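Local structure of CREG-like beta-barrel domain-containing protein (Agrobacterium tumefaciens, 3DNH) at residues T41-P49 and R81-T92; R30-R40 and D225-W236. The protein is of unknown function but carries a CREG-like beta-barrel domain of the pyridoxamine 5'-phosphate oxidase superfamily, whose members often bind FMN, though no cofactor binding is established here. All coordinates share one frame; numbering follows the deposited sequence. Where two conformers were deposited one is given.

Contact 1: residues T41-P49 and R81-T92; sequences TAALATLDP and RNMETDARISVT
L44 and V91 face each other as a non-hydrogen-bonded antiparallel pair where strands 41-47 and 88-93 close the six-stranded barrel of the pyridoxamine 5'-phosphate oxidase-like fold. A43-T92 and A45-S90 on either side are hydrogen-bonded pairs; A45 N reaches S90 O at 2.8 Å. L44 CG stands anti to the backbone N (chi1 -160°). From there CD2 lies 4.0 Å from I89 CD1 and close to V91 CG1, while CD1 turns to the methyl CE of selenomethionine M83. F71 of strand 69-74 packs on L44, M83 and I89. The other face carries A43, A45, S90 and T92 and meets the second subunit, where T56 binds the S90 and T92 hydroxyls.

Beyond S90 the backbones part. Water 1 bridges L47 N to the carbonyls of D86 and R88. L47 CD1 rests 3.6 Å from D86 OD2, against the D86-R88 salt bridge. R88 grips that carboxylate side-on, NE to OD1 and NH1 to OD2, each on a syn lone pair. OD1 also takes R88 N in an Asx turn. At the helix, R81 NE and NH2 both donate to N82 OD1, from the same face of the amide. The two bonds fix the rotation of the guanidinium, with OD1 in its plane and the amide tilted from it. P49 CG sits over one guanidinium face, 3.8 Å from R81 NE.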
loop_
_atom_site.group_PDB
_atom_site.type_symbol
_atom_site.label_atom_id
_atom_site.label_comp_id
_atom_site.label_asym_id
_atom_site.label_seq_id
_atom_site.Cartn_x
_atom_site.Cartn_y
_atom_site.Cartn_z
ATOM N N THR A 41 2.123 6.332 3.085
ATOM C CA THR A 41 1.283 5.175 3.323
ATOM C C THR A 41 2.123 3.914 3.445
ATOM O O THR A 41 3.123 3.753 2.745
ATOM C CB THR A 41 0.206 5.021 2.240
ATOM O OG1 THR A 41 -0.528 6.249 2.137
ATOM C CG2 THR A 41 -0.787 3.915 2.613
ATOM N N ALA A 42 1.726 3.072 4.398
ATOM C CA ALA A 42 2.371 1.818 4.704
ATOM C C ALA A 42 1.341 0.676 4.758
ATOM O O ALA A 42 0.247 0.859 5.250
ATOM C CB ALA A 42 3.054 1.926 6.059
ATOM N N ALA A 43 1.709 -0.474 4.214
ATOM C CA ALA A 43 1.042 -1.712 4.500
ATOM C C ALA A 43 1.485 -2.144 5.900
ATOM O O ALA A 43 2.640 -1.979 6.289
ATOM C CB ALA A 43 1.452 -2.748 3.456
ATOM N N LEU A 44 0.546 -2.665 6.686
ATOM C CA LEU A 44 0.808 -3.082 8.050
ATOM C C LEU A 44 0.211 -4.470 8.149
ATOM O O LEU A 44 -0.999 -4.652 7.859
ATOM C CB LEU A 44 0.005 -2.199 9.025
ATOM C CG LEU A 44 0.381 -2.058 10.511
ATOM C CD1 LEU A 44 -0.865 -1.891 11.420
ATOM C CD2 LEU A 44 1.365 -3.090 11.071
ATOM N N ALA A 45 1.037 -5.412 8.583
ATOM C CA ALA A 45 0.617 -6.766 8.844
ATOM C C ALA A 45 0.746 -7.104 10.327
ATOM O O ALA A 45 1.729 -6.757 11.005
ATOM C CB ALA A 45 1.411 -7.765 7.980
ATOM N N THR A 46 -0.226 -7.879 10.784
ATOM C CA THR A 46 -0.465 -8.152 12.169
ATOM C C THR A 46 -0.833 -9.659 12.168
ATOM O O THR A 46 -1.083 -10.246 11.100
ATOM C CB THR A 46 -1.591 -7.140 12.473
ATOM O OG1 THR A 46 -1.179 -6.059 13.332
ATOM C CG2 THR A 46 -2.960 -7.640 12.599
ATOM N N LEU A 47 -0.830 -10.297 13.338
ATOM C CA LEU A 47 -1.165 -11.728 13.413
ATOM C C LEU A 47 -2.484 -11.976 14.133
ATOM O O LEU A 47 -2.736 -11.429 15.215
ATOM C CB LEU A 47 -0.040 -12.541 14.088
ATOM C CG LEU A 47 1.373 -12.620 13.465
ATOM C CD1 LEU A 47 2.345 -13.309 14.452
ATOM C CD2 LEU A 47 1.381 -13.364 12.115
ATOM N N ASP A 48 -3.318 -12.827 13.546
ATOM C CA ASP A 48 -4.545 -13.203 14.188
ATOM C C ASP A 48 -4.259 -14.154 15.355
ATOM O O ASP A 48 -3.544 -15.150 15.198
ATOM C CB ASP A 48 -5.529 -13.790 13.207
ATOM C CG ASP A 48 -6.904 -13.955 13.811
ATOM O OD1 ASP A 48 -7.113 -14.935 14.569
ATOM O OD2 ASP A 48 -7.770 -13.089 13.553
ATOM N N PRO A 49 -4.798 -13.829 16.548
ATOM C CA PRO A 49 -4.532 -14.641 17.752
ATOM C C PRO A 49 -5.050 -16.080 17.762
ATOM O O PRO A 49 -4.547 -16.889 18.545
ATOM C CB PRO A 49 -5.167 -13.835 18.877
ATOM C CG PRO A 49 -6.098 -12.910 18.246
ATOM C CD PRO A 49 -5.623 -12.648 16.848
ATOM N N ARG A 81 -6.374 -4.855 18.105
ATOM C CA ARG A 81 -6.602 -6.065 18.868
ATOM C C ARG A 81 -5.450 -7.039 18.677
ATOM O O ARG A 81 -4.908 -7.557 19.670
ATOM C CB ARG A 81 -7.927 -6.744 18.455
ATOM C CG ARG A 81 -8.505 -7.848 19.422
ATOM C CD ARG A 81 -7.944 -9.275 19.184
ATOM N NE ARG A 81 -7.885 -9.608 17.745
ATOM C CZ ARG A 81 -8.910 -10.040 17.028
ATOM N NH1 ARG A 81 -10.104 -10.228 17.603
ATOM N NH2 ARG A 81 -8.748 -10.296 15.735
ATOM N N ASN A 82 -5.111 -7.321 17.414
ATOM C CA ASN A 82 -4.081 -8.330 17.112
ATOM C C ASN A 82 -2.780 -7.964 17.803
ATOM O O ASN A 82 -2.168 -8.806 18.488
ATOM C CB ASN A 82 -3.865 -8.508 15.600
ATOM C CG ASN A 82 -5.039 -9.176 14.911
ATOM O OD1 ASN A 82 -5.882 -9.769 15.567
ATOM N ND2 ASN A 82 -5.116 -9.057 13.577
HETATM N N MSE A 83 -2.400 -6.694 17.664
HETATM C CA MSE A 83 -1.206 -6.150 18.295
HETATM C C MSE A 83 -1.206 -6.201 19.839
HETATM O O MSE A 83 -0.153 -6.382 20.433
HETATM C CB MSE A 83 -0.941 -4.727 17.789
HETATM C CG MSE A 83 -0.452 -4.692 16.341
HETATM SE SE MSE A 83 0.055 -2.910 15.706
HETATM C CE MSE A 83 -1.744 -2.070 15.553
ATOM N N GLU A 84 -2.376 -6.076 20.478
ATOM C CA GLU A 84 -2.495 -6.357 21.933
ATOM C C GLU A 84 -2.075 -7.793 22.223
ATOM O O GLU A 84 -1.285 -8.049 23.123
ATOM C CB GLU A 84 -3.932 -6.191 22.465
ATOM C CG GLU A 84 -4.362 -4.806 22.928
ATOM C CD GLU A 84 -3.262 -3.999 23.657
ATOM O OE1 GLU A 84 -3.271 -3.954 24.912
ATOM O OE2 GLU A 84 -2.401 -3.382 22.962
ATOM N N THR A 85 -2.621 -8.722 21.450
ATOM C CA THR A 85 -2.382 -10.152 21.643
ATOM C C THR A 85 -0.935 -10.600 21.306
ATOM O O THR A 85 -0.401 -11.469 21.989
ATOM C CB THR A 85 -3.438 -11.008 20.890
ATOM O OG1 THR A 85 -3.379 -10.753 19.483
ATOM C CG2 THR A 85 -4.860 -10.691 21.383
ATOM N N ASP A 86 -0.310 -9.982 20.289
ATOM C CA ASP A 86 1.009 -10.375 19.769
ATOM C C ASP A 86 1.599 -9.173 19.020
ATOM O O ASP A 86 1.032 -8.716 18.003
ATOM C CB ASP A 86 0.842 -11.570 18.816
ATOM C CG ASP A 86 2.170 -12.168 18.335
ATOM O OD1 ASP A 86 3.189 -11.460 18.185
ATOM O OD2 ASP A 86 2.172 -13.389 18.073
ATOM N N ALA A 87 2.734 -8.665 19.509
ATOM C CA ALA A 87 3.283 -7.403 18.984
ATOM C C ALA A 87 4.107 -7.545 17.695
ATOM O O ALA A 87 4.546 -6.546 17.157
ATOM C CB ALA A 87 4.105 -6.657 20.082
ATOM N N ARG A 88 4.332 -8.768 17.209
ATOM C CA ARG A 88 5.097 -8.984 15.978
ATOM C C ARG A 88 4.325 -8.451 14.766
ATOM O O ARG A 88 3.168 -8.847 14.514
ATOM C CB ARG A 88 5.440 -10.461 15.783
ATOM C CG ARG A 88 6.361 -10.990 16.862
ATOM C CD ARG A 88 6.657 -12.441 16.625
ATOM N NE ARG A 88 5.487 -13.265 16.850
ATOM C CZ ARG A 88 5.439 -14.576 16.631
ATOM N NH1 ARG A 88 4.325 -15.229 16.889
ATOM N NH2 ARG A 88 6.494 -15.233 16.157
ATOM N N ILE A 89 4.950 -7.514 14.058
ATOM C CA ILE A 89 4.335 -6.839 12.892
ATOM C C ILE A 89 5.318 -6.730 11.738
ATOM O O ILE A 89 6.532 -6.914 11.922
ATOM C CB ILE A 89 3.801 -5.397 13.229
ATOM C CG1 ILE A 89 4.909 -4.405 13.639
ATOM C CG2 ILE A 89 2.724 -5.472 14.348
ATOM C CD1 ILE A 89 4.445 -2.885 13.541
ATOM N N SER A 90 4.789 -6.426 10.544
ATOM C CA SER A 90 5.609 -6.065 9.399
ATOM C C SER A 90 4.983 -4.846 8.717
ATOM O O SER A 90 3.761 -4.741 8.652
ATOM C CB SER A 90 5.716 -7.232 8.407
ATOM O OG SER A 90 6.550 -6.898 7.297
ATOM N N VAL A 91 5.812 -3.937 8.192
ATOM C CA VAL A 91 5.292 -2.810 7.387
ATOM C C VAL A 91 6.027 -2.746 6.066
ATOM O O VAL A 91 7.196 -3.128 6.000
ATOM C CB VAL A 91 5.416 -1.420 8.102
ATOM C CG1 VAL A 91 4.674 -1.415 9.397
ATOM C CG2 VAL A 91 6.894 -1.065 8.366
ATOM N N THR A 92 5.326 -2.335 5.016
ATOM C CA THR A 92 5.989 -2.053 3.756
ATOM C C THR A 92 5.701 -0.619 3.415
ATOM O O THR A 92 4.556 -0.203 3.340
ATOM C CB THR A 92 5.609 -3.005 2.624
ATOM O OG1 THR A 92 5.975 -4.335 3.019
ATOM C CG2 THR A 92 6.354 -2.640 1.267
HETATM O O HOH W 1 0.375 -8.949 15.504
HETATM O O HOH W 2 -2.123 -12.003 17.648
HETATM O O HOH W 3 -7.444 -10.607 12.524
#

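Contact 2: residues R30-R40 and D225-W236; sequences RVARDVLHTSR and DLASASDLARLW
Helix 28-38, which leads into the first barrel strand, packs here on the small three-stranded antiparallel sheet of the C-terminal part, through strands 223-227 and 232-236. H37 meets D225 through a His-carboxylate hydrogen bond. H37 ND1 donates to D225 OD2 at 2.7 Å, nearly straight (171°), in the ring plane and on the syn lone pair. The other oxygen, D225 OD1, takes R234 NH1 in a salt bridge from above the carboxylate plane. The extended R234 chain lays CD over the H37 ring in a CH-pi contact, CD 3.5 Å from H37 CG. The guanidinium beyond it stacks on the imidazole, the planes 26° apart. D220 is a second acidic partner of R234.

The R30 guanidinium lies flat over one face of W236 in a cation-pi contact, CZ 4.0 Å from the centroid of the five-membered ring. On the opposite face R234 NE comes near, toward the rim. In one conformer of D34, OD1 accepts from W236 NE1 at 3.2 Å, in the indole plane but tilted from the carboxylate plane. The six-membered end, at CZ3, sits over the R33 guanidinium, whose plane is almost perpendicular to the ring (85°). R33 is paired with D222.

At the other end R40 reaches the 228-231 turn. NH1 lies doubtfully close to S228 O, and NH2 makes weak bonds to S228 O and D231 O. L232 CD2 covers one guanidinium face, and L232 CD1 meets R40 CG at 3.5 Å. R131 O is another acceptor for R40 NH1. On their far sides the helix packs on L107 and L109 of strand 106-115, while L226 and L235 turn to helix 199-206.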
loop_
_atom_site.group_PDB
_atom_site.type_symbol
_atom_site.label_atom_id
_atom_site.label_comp_id
_atom_site.label_asym_id
_atom_site.label_seq_id
_atom_site.Cartn_x
_atom_site.Cartn_y
_atom_site.Cartn_z
ATOM N N ARG A 30 20.941 3.885 1.136
ATOM C CA ARG A 30 20.475 5.215 0.772
ATOM C C ARG A 30 19.063 5.197 0.160
ATOM O O ARG A 30 18.175 5.929 0.614
ATOM C CB ARG A 30 21.518 5.891 -0.141
ATOM C CG ARG A 30 21.001 7.118 -0.848
ATOM C CD ARG A 30 20.405 8.207 0.087
ATOM N NE ARG A 30 20.871 9.494 -0.427
ATOM C CZ ARG A 30 20.279 10.197 -1.386
ATOM N NH1 ARG A 30 19.127 9.802 -1.912
ATOM N NH2 ARG A 30 20.826 11.324 -1.776
ATOM N N VAL A 31 18.823 4.325 -0.817
ATOM C CA VAL A 31 17.465 4.155 -1.356
ATOM C C VAL A 31 16.462 3.802 -0.244
ATOM O O VAL A 31 15.340 4.333 -0.194
ATOM C CB VAL A 31 17.427 3.064 -2.483
ATOM C CG1 VAL A 31 16.001 2.699 -2.837
ATOM C CG2 VAL A 31 18.158 3.536 -3.723
ATOM N N ALA A 32 16.866 2.892 0.650
ATOM C CA ALA A 32 16.061 2.525 1.811
ATOM C C ALA A 32 15.723 3.690 2.742
ATOM O O ALA A 32 14.580 3.836 3.140
ATOM C CB ALA A 32 16.758 1.392 2.615
ATOM N N ARG A 33 16.715 4.502 3.088
ATOM C CA ARG A 33 16.526 5.622 4.004
ATOM C C ARG A 33 15.657 6.688 3.358
ATOM O O ARG A 33 14.895 7.368 4.037
ATOM C CB ARG A 33 17.876 6.176 4.494
ATOM C CG ARG A 33 18.461 5.306 5.612
ATOM C CD ARG A 33 19.780 5.858 6.160
ATOM N NE ARG A 33 19.517 6.960 7.087
ATOM C CZ ARG A 33 20.419 7.869 7.392
ATOM N NH1 ARG A 33 21.626 7.755 6.864
ATOM N NH2 ARG A 33 20.125 8.863 8.237
ATOM N N ASP A 34 15.737 6.793 2.042
ATOM C CA ASP A 34 14.894 7.727 1.301
ATOM C C ASP A 34 13.454 7.284 1.302
ATOM O O ASP A 34 12.567 8.090 1.548
ATOM C CB ASP A 34 15.372 7.896 -0.140
ATOM C CG ASP A 34 15.041 9.266 -0.694
ATOM O OD1 ASP A 34 15.346 10.282 -0.013
ATOM O OD2 ASP A 34 14.497 9.331 -1.822
ATOM N N VAL A 35 13.215 5.997 1.067
ATOM C CA VAL A 35 11.841 5.444 1.159
ATOM C C VAL A 35 11.310 5.594 2.568
ATOM O O VAL A 35 10.108 5.877 2.789
ATOM C CB VAL A 35 11.798 3.934 0.774
ATOM C CG1 VAL A 35 10.390 3.363 0.957
ATOM C CG2 VAL A 35 12.248 3.745 -0.674
ATOM N N LEU A 36 12.188 5.339 3.537
ATOM C CA LEU A 36 11.819 5.469 4.919
ATOM C C LEU A 36 11.265 6.864 5.229
ATOM O O LEU A 36 10.206 6.993 5.892
ATOM C CB LEU A 36 12.989 5.171 5.837
ATOM C CG LEU A 36 12.799 5.388 7.340
ATOM C CD1 LEU A 36 11.867 4.386 7.979
ATOM C CD2 LEU A 36 14.220 5.319 7.962
ATOM N N HIS A 37 11.949 7.879 4.732
ATOM C CA HIS A 37 11.620 9.239 5.116
ATOM C C HIS A 37 10.529 9.897 4.281
ATOM O O HIS A 37 9.988 10.949 4.670
ATOM C CB HIS A 37 12.878 10.103 5.150
ATOM C CG HIS A 37 13.727 9.884 6.385
ATOM N ND1 HIS A 37 13.641 10.696 7.499
ATOM C CD2 HIS A 37 14.668 8.949 6.679
ATOM C CE1 HIS A 37 14.472 10.255 8.439
ATOM N NE2 HIS A 37 15.112 9.200 7.961
ATOM N N THR A 38 10.254 9.325 3.118
ATOM C CA THR A 38 9.405 9.998 2.155
ATOM C C THR A 38 8.159 9.186 1.813
ATOM O O THR A 38 7.441 9.525 0.859
ATOM C CB THR A 38 10.171 10.404 0.849
ATOM O OG1 THR A 38 10.706 9.227 0.201
ATOM C CG2 THR A 38 11.312 11.399 1.143
ATOM N N SER A 39 7.898 8.130 2.561
ATOM C CA SER A 39 6.647 7.354 2.332
ATOM C C SER A 39 5.547 7.728 3.327
ATOM O O SER A 39 5.763 7.635 4.533
ATOM C CB SER A 39 6.929 5.827 2.346
ATOM O OG SER A 39 7.958 5.527 1.382
ATOM N N ARG A 40 4.378 8.157 2.823
ATOM C CA ARG A 40 3.195 8.430 3.681
ATOM C C ARG A 40 2.431 7.167 4.069
ATOM O O ARG A 40 2.110 6.959 5.230
ATOM C CB ARG A 40 2.188 9.419 3.042
ATOM C CG ARG A 40 2.435 10.918 3.373
ATOM C CD ARG A 40 1.235 11.867 2.833
ATOM N NE ARG A 40 1.176 13.134 3.569
ATOM C CZ ARG A 40 1.685 14.277 3.132
ATOM N NH1 ARG A 40 1.581 15.378 3.870
ATOM N NH2 ARG A 40 2.258 14.344 1.926
ATOM N N ASP A 225 13.483 16.722 6.778
ATOM C CA ASP A 225 12.314 16.104 6.219
ATOM C C ASP A 225 11.363 17.219 5.990
ATOM O O ASP A 225 11.256 18.109 6.844
ATOM C CB ASP A 225 11.708 15.095 7.188
ATOM C CG ASP A 225 12.449 13.731 7.171
ATOM O OD1 ASP A 225 13.335 13.480 6.338
ATOM O OD2 ASP A 225 12.102 12.903 7.997
ATOM N N LEU A 226 10.647 17.163 4.858
ATOM C CA LEU A 226 9.583 18.148 4.530
ATOM C C LEU A 226 8.286 17.482 4.128
ATOM O O LEU A 226 8.299 16.354 3.629
ATOM C CB LEU A 226 10.039 19.128 3.430
ATOM C CG LEU A 226 11.411 19.749 3.709
ATOM C CD1 LEU A 226 12.429 19.150 2.801
ATOM C CD2 LEU A 226 11.280 21.242 3.538
ATOM N N ALA A 227 7.165 18.173 4.371
ATOM C CA ALA A 227 5.869 17.723 3.916
ATOM C C ALA A 227 5.047 18.840 3.259
ATOM O O ALA A 227 5.155 20.037 3.612
ATOM C CB ALA A 227 5.060 17.030 5.074
ATOM N N SER A 228 4.263 18.426 2.264
ATOM C CA SER A 228 3.184 19.234 1.695
ATOM C C SER A 228 1.949 18.381 1.846
ATOM O O SER A 228 2.015 17.313 2.456
ATOM C CB SER A 228 3.440 19.534 0.234
ATOM O OG SER A 228 3.305 18.360 -0.546
ATOM N N ALA A 229 0.820 18.841 1.308
ATOM C CA ALA A 229 -0.417 18.078 1.363
ATOM C C ALA A 229 -0.376 16.735 0.599
ATOM O O ALA A 229 -0.832 15.723 1.124
ATOM C CB ALA A 229 -1.574 18.919 0.879
ATOM N N SER A 230 0.151 16.734 -0.631
ATOM C CA SER A 230 0.213 15.508 -1.443
ATOM C C SER A 230 1.540 14.742 -1.400
ATOM O O SER A 230 1.556 13.557 -1.748
ATOM C CB SER A 230 -0.191 15.782 -2.898
ATOM O OG SER A 230 0.711 16.677 -3.537
ATOM N N ASP A 231 2.628 15.385 -0.950
ATOM C CA ASP A 231 3.966 14.784 -1.026
ATOM C C ASP A 231 4.864 14.918 0.214
ATOM O O ASP A 231 4.615 15.712 1.110
ATOM C CB ASP A 231 4.700 15.329 -2.254
ATOM C CG ASP A 231 5.590 14.281 -2.931
ATOM O OD1 ASP A 231 6.110 14.609 -4.026
ATOM O OD2 ASP A 231 5.767 13.136 -2.402
ATOM N N LEU A 232 5.921 14.110 0.253
ATOM C CA LEU A 232 6.959 14.189 1.289
ATOM C C LEU A 232 8.300 14.298 0.567
ATOM O O LEU A 232 8.470 13.696 -0.521
ATOM C CB LEU A 232 6.966 12.931 2.205
ATOM C CG LEU A 232 5.702 12.571 3.001
ATOM C CD1 LEU A 232 5.866 11.216 3.695
ATOM C CD2 LEU A 232 5.308 13.671 4.007
ATOM N N ALA A 233 9.235 15.019 1.186
ATOM C CA ALA A 233 10.600 15.165 0.671
ATOM C C ALA A 233 11.622 15.012 1.797
ATOM O O ALA A 233 11.297 15.221 3.008
ATOM C CB ALA A 233 10.783 16.537 -0.029
ATOM N N ARG A 234 12.827 14.584 1.411
ATOM C CA ARG A 234 13.976 14.600 2.310
ATOM C C ARG A 234 15.181 15.204 1.596
ATOM O O ARG A 234 15.626 14.689 0.563
ATOM C CB ARG A 234 14.334 13.201 2.869
ATOM C CG ARG A 234 15.502 13.335 3.856
ATOM C CD ARG A 234 15.806 12.101 4.571
ATOM N NE ARG A 234 16.960 12.183 5.473
ATOM C CZ ARG A 234 17.029 12.790 6.668
ATOM N NH1 ARG A 234 16.002 13.488 7.183
ATOM N NH2 ARG A 234 18.175 12.676 7.367
ATOM N N LEU A 235 15.711 16.280 2.159
ATOM C CA LEU A 235 16.952 16.915 1.629
ATOM C C LEU A 235 18.133 16.378 2.424
ATOM O O LEU A 235 18.178 16.576 3.625
ATOM C CB LEU A 235 16.891 18.446 1.740
ATOM C CG LEU A 235 18.054 19.316 1.167
ATOM C CD1 LEU A 235 18.299 19.038 -0.272
ATOM C CD2 LEU A 235 17.762 20.830 1.361
ATOM N N TRP A 236 19.091 15.712 1.758
ATOM C CA TRP A 236 20.271 15.212 2.441
ATOM C C TRP A 236 21.393 16.211 2.482
ATOM O O TRP A 236 21.721 16.834 1.459
ATOM C CB TRP A 236 20.768 13.918 1.801
ATOM C CG TRP A 236 19.725 12.817 1.894
ATOM C CD1 TRP A 236 18.673 12.593 1.022
ATOM C CD2 TRP A 236 19.624 11.813 2.908
ATOM N NE1 TRP A 236 17.952 11.485 1.409
ATOM C CE2 TRP A 236 18.496 10.992 2.572
ATOM C CE3 TRP A 236 20.372 11.510 4.060
ATOM C CZ2 TRP A 236 18.101 9.890 3.359
ATOM C CZ3 TRP A 236 19.976 10.383 4.857
ATOM C CH2 TRP A 236 18.858 9.605 4.497
HETATM O O HOH W 4 9.579 13.734 4.682
HETATM O O HOH W 5 3.188 12.000 0.247
#

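How the contacts relate
Residues 30-40 run straight into residues 41-49, so the helix of contact 2 leads into the barrel strand of contact 1. The contact centres are still 23 Å apart. Contact 1 is mostly buried and lies within the barrel; it reaches the second subunit. Its main bonds are strand-to-strand backbone pairs, with aliphatic packing on one face and waters at the helix end. Contact 2 is only partly buried and joins the barrel side to the C-terminal sheet. No other chain touches it. Side chains carry it: two arginines stack on aromatic rings, a third turns its face to a ring edge, and a fourth reaches turn carbonyls. Charged pairs in contact 1 gather at its outer end.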